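Local coordinates for protein possible glutathione S-transferase (Rhodopseudomonas palustris, PDB 3M8N) that probably acts as a glutathione transferase, joining glutathione to electrophilic compounds, as members of the GST superfamily generally do, at residues 186-189 / 190-193; 169-172 / 173-176; 142-145 / 146-150; 197-200 / 201-205; 14-17 / 18-22. One frame throughout, in Å; residues are numbered along the deposited sequence.

Contact 1: 186-189 / 190-193; sequences NAWL and RRVE
Trp188 and Val192 meet one turn apart on the inner side of helix 183-193. The two side chains lie side by side and point the same way. Val192 CG2 sits over one face of the indole, 4.1 Å from the centroid of the five-membered ring of Trp188. The methyl is 25° off the ring normal, a CH-pi contact. Val192 CG2 lies anti to its own carbonyl carbon, beside the backbone N, and this turns it back toward the indole. The indole N-H is not idle: Trp188 NE1 is hydrogen-bonded to Asp162 OD1 on helix 160-169. This side is the tight one, since Trp188, Leu189 and Val192 are all buried against helix 160-169. Helix 183-193 belongs to the all-helical C-terminal domain of the GST fold. Its backbone is ordinary alpha-helix here. Val192 N bonds Trp188 O at 2.9 Å, and Glu193 N reaches Leu189 O at 3.0 Å. The other side is looser and carries the arginines. Arg191 bends at chi3. Its NH1 lies at the indole edge, near the ring plane, 4.2 Å from Trp188 CD1; it is closer, 3.6 Å, to Trp188 CB. The ring and guanidinium planes are 49° apart, so the two groups do not stack. Arg191 NH2 makes a long, weak ion pair with Asp151. Arg190 is exposed and also bends at chi3. One face of its guanidinium lies over Asn186 O, with Arg190 CZ 3.7 Å from that oxygen. Glu193, though partly exposed, is hydrogen-bonded through OE2 to Tyr166 OH of helix 160-169.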
# COMPACT_ATOMS: atom_id res chain seq x y z
N ASN A 186 -16.38 11.14 10.53
CA ASN A 186 -16.05 11.70 11.79
C ASN A 186 -16.47 10.81 12.96
O ASN A 186 -15.83 10.80 14.00
CB ASN A 186 -16.74 13.06 11.89
CG ASN A 186 -16.10 14.17 10.99
OD1 ASN A 186 -16.80 14.78 10.17
ND2 ASN A 186 -14.80 14.46 11.19
N ALA A 187 -17.55 10.06 12.79
CA ALA A 187 -18.02 9.12 13.81
C ALA A 187 -17.03 7.98 13.96
O ALA A 187 -16.73 7.53 15.06
CB ALA A 187 -19.43 8.55 13.45
N TRP A 188 -16.51 7.55 12.80
CA TRP A 188 -15.41 6.55 12.72
C TRP A 188 -14.12 6.99 13.46
O TRP A 188 -13.57 6.25 14.28
CB TRP A 188 -15.16 6.16 11.24
CG TRP A 188 -13.95 5.32 11.08
CD1 TRP A 188 -13.84 4.00 11.32
CD2 TRP A 188 -12.67 5.77 10.68
NE1 TRP A 188 -12.56 3.57 11.08
CE2 TRP A 188 -11.82 4.64 10.68
CE3 TRP A 188 -12.15 7.00 10.31
CZ2 TRP A 188 -10.48 4.72 10.33
CZ3 TRP A 188 -10.84 7.07 9.94
CH2 TRP A 188 -10.01 5.92 9.96
N LEU A 189 -13.69 8.22 13.25
CA LEU A 189 -12.53 8.75 13.98
C LEU A 189 -12.73 8.68 15.44
O LEU A 189 -11.81 8.30 16.14
CB LEU A 189 -12.21 10.20 13.58
CG LEU A 189 -11.84 10.49 12.12
CD1 LEU A 189 -12.08 11.96 11.77
CD2 LEU A 189 -10.41 10.08 11.90
N ARG A 190 -13.91 9.08 15.91
CA ARG A 190 -14.22 9.02 17.34
C ARG A 190 -14.27 7.60 17.79
O ARG A 190 -13.84 7.32 18.87
CB ARG A 190 -15.52 9.78 17.73
CG ARG A 190 -15.37 11.36 17.75
CD ARG A 190 -16.64 12.23 18.19
NE ARG A 190 -17.80 11.99 17.30
CZ ARG A 190 -18.13 12.71 16.22
NH1 ARG A 190 -17.43 13.79 15.86
NH2 ARG A 190 -19.17 12.33 15.49
N ARG A 191 -14.78 6.67 16.98
CA ARG A 191 -14.83 5.27 17.39
C ARG A 191 -13.43 4.71 17.61
O ARG A 191 -13.15 4.02 18.60
CB ARG A 191 -15.52 4.54 16.29
CG ARG A 191 -16.09 3.26 16.64
CD ARG A 191 -16.84 2.68 15.43
NE ARG A 191 -18.08 3.38 15.18
CZ ARG A 191 -18.40 4.11 14.10
NH1 ARG A 191 -17.61 4.25 13.06
NH2 ARG A 191 -19.58 4.72 14.09
N VAL A 192 -12.52 5.04 16.72
CA VAL A 192 -11.12 4.71 16.86
C VAL A 192 -10.47 5.31 18.07
O VAL A 192 -9.80 4.63 18.82
CB VAL A 192 -10.30 5.07 15.57
CG1 VAL A 192 -8.85 4.81 15.81
CG2 VAL A 192 -10.78 4.23 14.45
N GLU A 193 -10.65 6.59 18.27
CA GLU A 193 -10.22 7.22 19.51
C GLU A 193 -10.77 6.65 20.83
O GLU A 193 -10.19 6.90 21.82
CB GLU A 193 -10.39 8.73 19.44
CG GLU A 193 -9.79 9.29 18.23
CD GLU A 193 -10.41 10.54 17.78
OE1 GLU A 193 -11.40 11.00 18.36
OE2 GLU A 193 -9.90 11.09 16.81

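Contact 2: 169-172 / 173-176; sequences THVA and DQCD
Ala172 O accepts the N-H of Cys175 at 2.7 Å, the shorter of the two backbone hydrogen bonds that join 169-172 to 173-176. This is a 3-10 pattern, with donor and acceptor three residues apart. It follows a type I beta turn from Thr169 to Ala172, where helix 160-169 of the C-terminal GST domain gives way to loop. The other bond has the same spacing: Gln174 N reaches Val171 O at 3.0 Å. In both, the donor stands well above the carbonyl plane, by 48° at Ala172 O and 53° at Val171 O. Neither uses a lone-pair direction, as suits such a tight winding. One water ties the first turn to the second. It donates to Thr169 O at 2.9 Å and accepts from Asp173 N at 3.0 Å. It also gives a weak bond to Asp173 OD1. Asp173 CG lies between its backbone N and carbonyl carbon (chi1 72°), which brings the carboxylate round to this water. Gln174 stays on the exposed side, its CB packed 3.4 Å from Val171 O. His170 points away from 173-176 at its CB, and its ring stacks on Tyr166. Cys175 is buried and touches Cys116 of helix 87-117. A disulfide between these two cysteines is known for this protein but is absent here. Cys175 SG lies 3.4 Å from Ala172 O and 3.8 Å from Val171 O.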
# COMPACT_ATOMS: atom_id res chain seq x y z
N THR A 169 -6.05 10.50 8.06
CA THR A 169 -7.43 10.97 8.18
C THR A 169 -7.59 11.88 9.39
O THR A 169 -8.30 12.89 9.33
CB THR A 169 -8.47 9.85 8.20
OG1 THR A 169 -8.28 8.98 7.07
CG2 THR A 169 -9.88 10.42 8.08
N HIS A 170 -6.89 11.62 10.46
CA HIS A 170 -7.19 12.32 11.66
C HIS A 170 -6.57 13.68 11.70
O HIS A 170 -6.97 14.52 12.52
CB HIS A 170 -6.78 11.52 12.89
CG HIS A 170 -5.38 11.77 13.35
ND1 HIS A 170 -4.28 11.25 12.70
CD2 HIS A 170 -4.90 12.45 14.40
CE1 HIS A 170 -3.18 11.64 13.32
NE2 HIS A 170 -3.53 12.36 14.37
N VAL A 171 -5.61 13.94 10.84
CA VAL A 171 -5.06 15.28 10.79
C VAL A 171 -5.57 16.11 9.61
O VAL A 171 -5.14 17.22 9.44
CB VAL A 171 -3.52 15.30 10.73
CG1 VAL A 171 -2.91 14.90 12.01
CG2 VAL A 171 -3.00 14.42 9.60
N ALA A 172 -6.48 15.58 8.80
CA ALA A 172 -6.91 16.25 7.59
C ALA A 172 -7.47 17.65 7.82
O ALA A 172 -6.98 18.58 7.23
CB ALA A 172 -7.88 15.42 6.84
N ASP A 173 -8.47 17.81 8.68
CA ASP A 173 -9.01 19.13 9.06
C ASP A 173 -7.95 20.14 9.58
O ASP A 173 -8.22 21.32 9.64
CB ASP A 173 -10.22 19.02 10.05
CG ASP A 173 -9.81 18.57 11.49
OD1 ASP A 173 -10.35 17.57 12.00
OD2 ASP A 173 -8.96 19.21 12.16
N GLN A 174 -6.76 19.67 9.94
CA GLN A 174 -5.71 20.58 10.34
C GLN A 174 -4.92 20.99 9.12
O GLN A 174 -4.07 21.85 9.20
CB GLN A 174 -4.77 19.98 11.39
CG GLN A 174 -5.36 19.95 12.76
CD GLN A 174 -4.79 18.82 13.58
OE1 GLN A 174 -3.57 18.71 13.71
NE2 GLN A 174 -5.67 17.94 14.12
N CYS A 175 -5.20 20.40 7.98
CA CYS A 175 -4.34 20.69 6.87
C CYS A 175 -5.11 21.08 5.62
O CYS A 175 -4.72 20.71 4.53
CB CYS A 175 -3.33 19.52 6.65
SG CYS A 175 -3.94 17.91 5.95
N ASP A 176 -6.22 21.80 5.81
CA ASP A 176 -6.96 22.48 4.76
C ASP A 176 -8.10 21.67 4.24
O ASP A 176 -8.68 22.02 3.22
CB ASP A 176 -6.07 22.81 3.56
CG ASP A 176 -5.27 24.11 3.72
OD1 ASP A 176 -5.09 24.64 4.84
OD2 ASP A 176 -4.81 24.60 2.67
O HOH W 1 -9.42 15.37 10.20

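Contact 3: 142-145 / 146-150; sequences VMEN and HLKTN
Glu144 and Lys148 cross obliquely, one turn apart, where helix 129-146 of the C-terminal GST domain runs out into loop. The contact between them is made by their aliphatic parts. Lys148 CE rests 3.7 Å from Glu144 CG, while Lys148 NZ stays 4.1 Å from Glu144 OE2, beyond a salt bridge. The carboxylate has other work. Glu144 is bent at chi2 (70°), and its two oxygens take the backbone N-H groups of Ala184 and Val185 at the start of helix 183-193. That negative charge would probably suit the positive end of the helix dipole. Leu147 lies on the buried side and reaches back along the helix. Its CG comes within 3.2 Å of Met143 O, the same oxygen that accepts Leu147 N at 3.0 Å. Met143, a selenomethionine, points away from 146-150 and packs on Trp188 and Phe99. On the outer side, Asn145 packs on Pro51 of the second subunit. His146 swings its imidazole away from 142-145 to meet the rings of Trp96 and Phe153. Beyond the helix end, Asn150 folds back over that imidazole: Asn150 ND2 stands 3.2 Å above the plane of the His146 ring, toward its rim, and donates to His146 O at 2.9 Å.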
# COMPACT_ATOMS: atom_id res chain seq x y z
N VAL A 142 -14.96 8.14 -0.72
CA VAL A 142 -14.96 6.69 -0.79
C VAL A 142 -15.11 6.19 0.65
O VAL A 142 -15.84 5.25 0.91
CB VAL A 142 -13.66 6.10 -1.45
CG1 VAL A 142 -13.69 4.58 -1.40
CG2 VAL A 142 -13.53 6.53 -2.88
N MSE A 143 -14.45 6.84 1.58
CA MSE A 143 -14.53 6.43 2.97
C MSE A 143 -15.90 6.69 3.61
O MSE A 143 -16.46 5.82 4.29
CB MSE A 143 -13.41 7.08 3.77
CG MSE A 143 -12.00 6.56 3.43
SE MSE A 143 -10.73 7.72 4.18
CE MSE A 143 -10.79 7.39 6.02
N GLU A 144 -16.44 7.89 3.38
CA GLU A 144 -17.79 8.26 3.79
C GLU A 144 -18.78 7.26 3.26
O GLU A 144 -19.59 6.72 4.01
CB GLU A 144 -18.15 9.61 3.22
CG GLU A 144 -19.44 10.14 3.74
CD GLU A 144 -19.33 10.53 5.18
OE1 GLU A 144 -18.21 10.53 5.70
OE2 GLU A 144 -20.34 10.84 5.82
N ASN A 145 -18.75 7.02 1.97
CA ASN A 145 -19.75 6.15 1.41
C ASN A 145 -19.77 4.75 2.03
O ASN A 145 -20.85 4.13 2.20
CB ASN A 145 -19.72 6.23 -0.14
CG ASN A 145 -20.00 4.87 -0.83
OD1 ASN A 145 -19.10 3.98 -0.91
ND2 ASN A 145 -21.22 4.72 -1.41
N HIS A 146 -18.59 4.27 2.43
CA HIS A 146 -18.42 2.94 2.99
C HIS A 146 -18.86 2.87 4.43
O HIS A 146 -19.44 1.91 4.88
CB HIS A 146 -16.93 2.52 2.88
CG HIS A 146 -16.69 1.13 3.31
ND1 HIS A 146 -16.08 0.81 4.50
CD2 HIS A 146 -17.03 -0.04 2.73
CE1 HIS A 146 -16.05 -0.50 4.64
NE2 HIS A 146 -16.63 -1.04 3.58
N LEU A 147 -18.57 3.94 5.15
CA LEU A 147 -18.85 4.07 6.52
C LEU A 147 -20.32 4.34 6.76
O LEU A 147 -20.75 4.47 7.90
CB LEU A 147 -18.01 5.20 7.12
CG LEU A 147 -16.54 4.81 7.33
CD1 LEU A 147 -15.71 6.04 7.66
CD2 LEU A 147 -16.39 3.74 8.42
N LYS A 148 -21.09 4.41 5.68
CA LYS A 148 -22.50 4.62 5.77
C LYS A 148 -23.10 3.35 6.27
O LYS A 148 -23.82 3.35 7.24
CB LYS A 148 -23.09 5.05 4.43
CG LYS A 148 -23.09 6.59 4.29
CD LYS A 148 -23.20 7.04 2.83
CE LYS A 148 -22.47 8.39 2.57
NZ LYS A 148 -23.15 9.61 3.07
N THR A 149 -22.80 2.24 5.64
CA THR A 149 -23.33 1.03 6.18
C THR A 149 -22.31 0.17 6.94
O THR A 149 -22.54 -1.02 7.09
CB THR A 149 -23.94 0.22 5.07
OG1 THR A 149 -22.91 -0.06 4.14
CG2 THR A 149 -25.02 1.02 4.36
N ASN A 150 -21.22 0.75 7.44
CA ASN A 150 -20.19 -0.01 8.13
C ASN A 150 -19.62 0.81 9.25
O ASN A 150 -19.41 1.99 9.10
CB ASN A 150 -19.08 -0.39 7.15
CG ASN A 150 -19.53 -1.41 6.12
OD1 ASN A 150 -19.77 -2.54 6.45
ND2 ASN A 150 -19.61 -1.02 4.87

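Contact 4: 197-200 / 201-205; sequences GFIT and MDWTP
Thr200 OG1 donates to Asp202 OD1 at 2.6 Å, a short bond that meets the carboxylate oxygen nearly along its C-O axis. Both side chains are placed for it by their first torsions. Thr200 OG1 (chi1 63°) and Asp202 CG (chi1 49°) each sit between the backbone N and the carbonyl carbon. Trp203 N then points back into the same bend. It makes two weak bonds, to Thr200 O at 3.4 Å and to Thr200 OG1 at 3.5 Å. A water closes the loop further out, donating to Thr200 O and, at 2.7 Å, to Trp203 O. These bonds fold the C-terminal tail, which follows helix 183-193 in the GST fold and returns to the thioredoxin-like N-terminal domain. There Ile199 O takes the hydroxyl of Tyr16, and Pro205 packs on strand 29-33. Outside the polar bend, Ile199 packs on Trp203. Ile199 CG2 stands over one indole face, 3.9 Å from the centroid of the five-membered ring of Trp203 and 10° off its normal. Ile199 CD1 lies on the same side of the indole, by the rim of the six-membered ring, 3.6 Å from Trp203 CE3. With an alanine here the CH-pi methyl and the CD1 contact are gone, and the exposed indole would probably be left freer to turn. On the side toward helix 13-24, Met201, a selenomethionine, and Phe198 pack on Tyr16.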
# COMPACT_ATOMS: atom_id res chain seq x y z
N GLY A 197 -6.70 1.88 25.07
CA GLY A 197 -5.31 1.93 24.75
C GLY A 197 -4.95 2.87 23.64
O GLY A 197 -3.82 2.89 23.23
N PHE A 198 -5.90 3.68 23.17
CA PHE A 198 -5.65 4.61 22.13
C PHE A 198 -4.66 5.62 22.65
O PHE A 198 -4.69 5.96 23.84
CB PHE A 198 -6.94 5.28 21.68
CG PHE A 198 -6.73 6.39 20.66
CD1 PHE A 198 -6.71 6.13 19.30
CD2 PHE A 198 -6.52 7.69 21.06
CE1 PHE A 198 -6.51 7.15 18.38
CE2 PHE A 198 -6.33 8.68 20.14
CZ PHE A 198 -6.33 8.41 18.79
N ILE A 199 -3.74 6.05 21.76
CA ILE A 199 -2.80 7.17 21.99
C ILE A 199 -2.86 8.19 20.87
O ILE A 199 -3.19 7.87 19.74
CB ILE A 199 -1.39 6.73 22.20
CG1 ILE A 199 -0.89 5.93 20.99
CG2 ILE A 199 -1.31 5.95 23.51
CD1 ILE A 199 0.59 5.80 20.86
N THR A 200 -2.57 9.44 21.20
CA THR A 200 -2.59 10.47 20.21
C THR A 200 -1.22 10.54 19.57
O THR A 200 -0.30 9.93 20.06
CB THR A 200 -2.88 11.81 20.83
OG1 THR A 200 -1.82 12.12 21.72
CG2 THR A 200 -4.18 11.78 21.57
N MSE A 201 -1.08 11.32 18.50
CA MSE A 201 0.19 11.50 17.86
C MSE A 201 1.24 12.23 18.70
O MSE A 201 2.42 12.08 18.46
CB MSE A 201 -0.05 12.15 16.52
CG MSE A 201 1.20 12.45 15.77
SE MSE A 201 0.72 13.18 14.06
CE MSE A 201 0.86 11.74 12.92
N ASP A 202 0.84 12.98 19.73
CA ASP A 202 1.84 13.64 20.54
C ASP A 202 2.27 12.91 21.81
O ASP A 202 3.25 13.28 22.43
CB ASP A 202 1.50 15.12 20.78
CG ASP A 202 0.09 15.33 21.24
OD1 ASP A 202 -0.76 14.43 21.09
OD2 ASP A 202 -0.19 16.43 21.75
N TRP A 203 1.60 11.82 22.14
CA TRP A 203 2.02 10.95 23.21
C TRP A 203 3.40 10.37 22.95
O TRP A 203 3.70 9.93 21.84
CB TRP A 203 1.01 9.83 23.29
CG TRP A 203 1.23 8.89 24.40
CD1 TRP A 203 0.70 8.97 25.64
CD2 TRP A 203 2.04 7.71 24.38
NE1 TRP A 203 1.11 7.92 26.39
CE2 TRP A 203 1.94 7.12 25.65
CE3 TRP A 203 2.84 7.08 23.40
CZ2 TRP A 203 2.63 5.93 26.00
CZ3 TRP A 203 3.52 5.90 23.74
CH2 TRP A 203 3.40 5.34 25.03
N THR A 204 4.24 10.37 23.99
CA THR A 204 5.65 9.89 23.88
C THR A 204 5.94 8.53 24.54
O THR A 204 5.44 8.24 25.62
CB THR A 204 6.64 10.83 24.53
OG1 THR A 204 6.24 11.03 25.88
CG2 THR A 204 6.72 12.18 23.80
N PRO A 205 6.76 7.70 23.86
CA PRO A 205 7.09 6.37 24.40
C PRO A 205 8.15 6.46 25.48
O PRO A 205 9.30 6.78 25.17
CB PRO A 205 7.64 5.60 23.18
CG PRO A 205 7.44 6.55 21.94
CD PRO A 205 7.36 7.93 22.53
O HOH W 2 2.50 8.75 19.69

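Contact 5: 14-17 / 18-22; sequences NSYK and VRLAL
Ser15 O accepts Arg19 N at 3.1 Å and takes a weak bond from Val18 N. Next, Leu20 N bonds Tyr16 O at 2.9 Å, and Ala21 N bonds Lys17 O at 3.1 Å. Among the side chains, Ser15 OG meets Met9 N. Lys17 is bent at chi2, chi3 and chi4, which curls its NZ back to Asn14 OD1 at 3.2 Å. The same NZ forms a salt bridge with Glu100 on helix 87-117. Asn14 ND2 is taken by Glu105. Arg19 lays one guanidinium face over the backbone of Ser15 and Tyr16, with NH2 3.6 Å from Ser15 CB. Arg19 NH1 lies 3.7 Å from Tyr16 CB, the side chains crossing at about a right angle with planes 42° apart. Arg19 NE bonds Ser8 OG, and NH2 bonds Gln10 O weakly. A leucine in its place would probably leave Ser8 OG without this donor and uncover the backbone of the preceding turn. Leu20 CB lies over one face of the Tyr16 ring. All this belongs to helix 13-24, the crossover of a beta-alpha-beta unit in the thioredoxin-like domain. Val18 and Leu22 face strand 4-8, Ala21 meets helix 69-77, and Leu20 packs on helix 160-169.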
# COMPACT_ATOMS: atom_id res chain seq x y z
N ASN A 14 2.99 8.32 9.24
CA ASN A 14 3.33 6.91 9.08
C ASN A 14 3.88 6.26 10.30
O ASN A 14 3.56 5.10 10.55
CB ASN A 14 4.30 6.70 7.92
CG ASN A 14 3.63 6.85 6.60
OD1 ASN A 14 2.50 6.47 6.45
ND2 ASN A 14 4.30 7.44 5.65
N SER A 15 4.72 7.00 11.03
CA SER A 15 5.33 6.50 12.21
C SER A 15 4.28 6.38 13.28
O SER A 15 4.30 5.42 14.05
CB SER A 15 6.41 7.43 12.74
OG SER A 15 7.66 7.30 12.10
N TYR A 16 3.40 7.37 13.37
CA TYR A 16 2.37 7.32 14.37
C TYR A 16 1.43 6.14 14.20
O TYR A 16 0.99 5.58 15.17
CB TYR A 16 1.58 8.61 14.38
CG TYR A 16 0.24 8.54 15.15
CD1 TYR A 16 0.19 8.26 16.50
CD2 TYR A 16 -0.98 8.80 14.50
CE1 TYR A 16 -1.04 8.20 17.19
CE2 TYR A 16 -2.21 8.74 15.19
CZ TYR A 16 -2.22 8.46 16.54
OH TYR A 16 -3.38 8.43 17.23
N LYS A 17 1.10 5.74 12.97
CA LYS A 17 0.36 4.48 12.73
C LYS A 17 0.94 3.28 13.49
O LYS A 17 0.21 2.53 14.13
CB LYS A 17 0.30 4.14 11.24
CG LYS A 17 -0.62 4.96 10.47
CD LYS A 17 -0.02 5.35 9.14
CE LYS A 17 -0.06 4.27 8.26
NZ LYS A 17 -0.24 4.90 6.93
N VAL A 18 2.24 3.09 13.41
CA VAL A 18 2.89 1.98 14.00
C VAL A 18 2.92 2.12 15.51
O VAL A 18 2.67 1.17 16.21
CB VAL A 18 4.30 1.85 13.51
CG1 VAL A 18 4.85 0.71 14.19
CG2 VAL A 18 4.35 1.65 11.96
N ARG A 19 3.22 3.30 16.02
CA ARG A 19 3.06 3.53 17.47
C ARG A 19 1.65 3.27 18.00
O ARG A 19 1.50 2.77 19.08
CB ARG A 19 3.40 4.94 17.79
CG ARG A 19 4.89 5.34 17.83
CD ARG A 19 4.92 6.77 18.44
NE ARG A 19 5.41 7.59 17.39
CZ ARG A 19 4.90 8.64 16.80
NH1 ARG A 19 3.82 9.25 17.19
NH2 ARG A 19 5.60 9.07 15.79
N LEU A 20 0.63 3.60 17.26
CA LEU A 20 -0.74 3.42 17.66
C LEU A 20 -1.04 1.93 17.76
O LEU A 20 -1.58 1.48 18.78
CB LEU A 20 -1.69 4.07 16.66
CG LEU A 20 -3.19 4.01 16.95
CD1 LEU A 20 -3.46 4.49 18.40
CD2 LEU A 20 -3.96 4.79 15.95
N ALA A 21 -0.68 1.17 16.72
CA ALA A 21 -0.79 -0.29 16.74
C ALA A 21 -0.07 -0.90 17.94
O ALA A 21 -0.65 -1.70 18.62
CB ALA A 21 -0.28 -0.90 15.42
N LEU A 22 1.16 -0.50 18.21
CA LEU A 22 1.89 -0.97 19.35
C LEU A 22 1.22 -0.65 20.71
O LEU A 22 1.25 -1.49 21.60
CB LEU A 22 3.32 -0.47 19.33
CG LEU A 22 4.18 -1.04 18.17
CD1 LEU A 22 5.45 -0.33 17.92
CD2 LEU A 22 4.45 -2.50 18.39

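Along the chain the order is contacts 5, 3, 2, 1, 4. Contact 5 lies in the thioredoxin-like N-terminal domain, its centre about 7 Å from the centre of the chain. Contacts 1, 2 and 3 lie in the helical C-terminal domain, on helix 183-193, the loop after helix 160-169, and the end of helix 129-146 with the loop after it. Their centres are 13 to 18 Å apart, and each pair touches. Contact 4 comes from the C-terminal tail. Its centre is 9 Å from that of contact 5, where Tyr16 is met, so the tail bridges both domains. Contacts 3 and 4 are farthest apart, about 26 Å between centres.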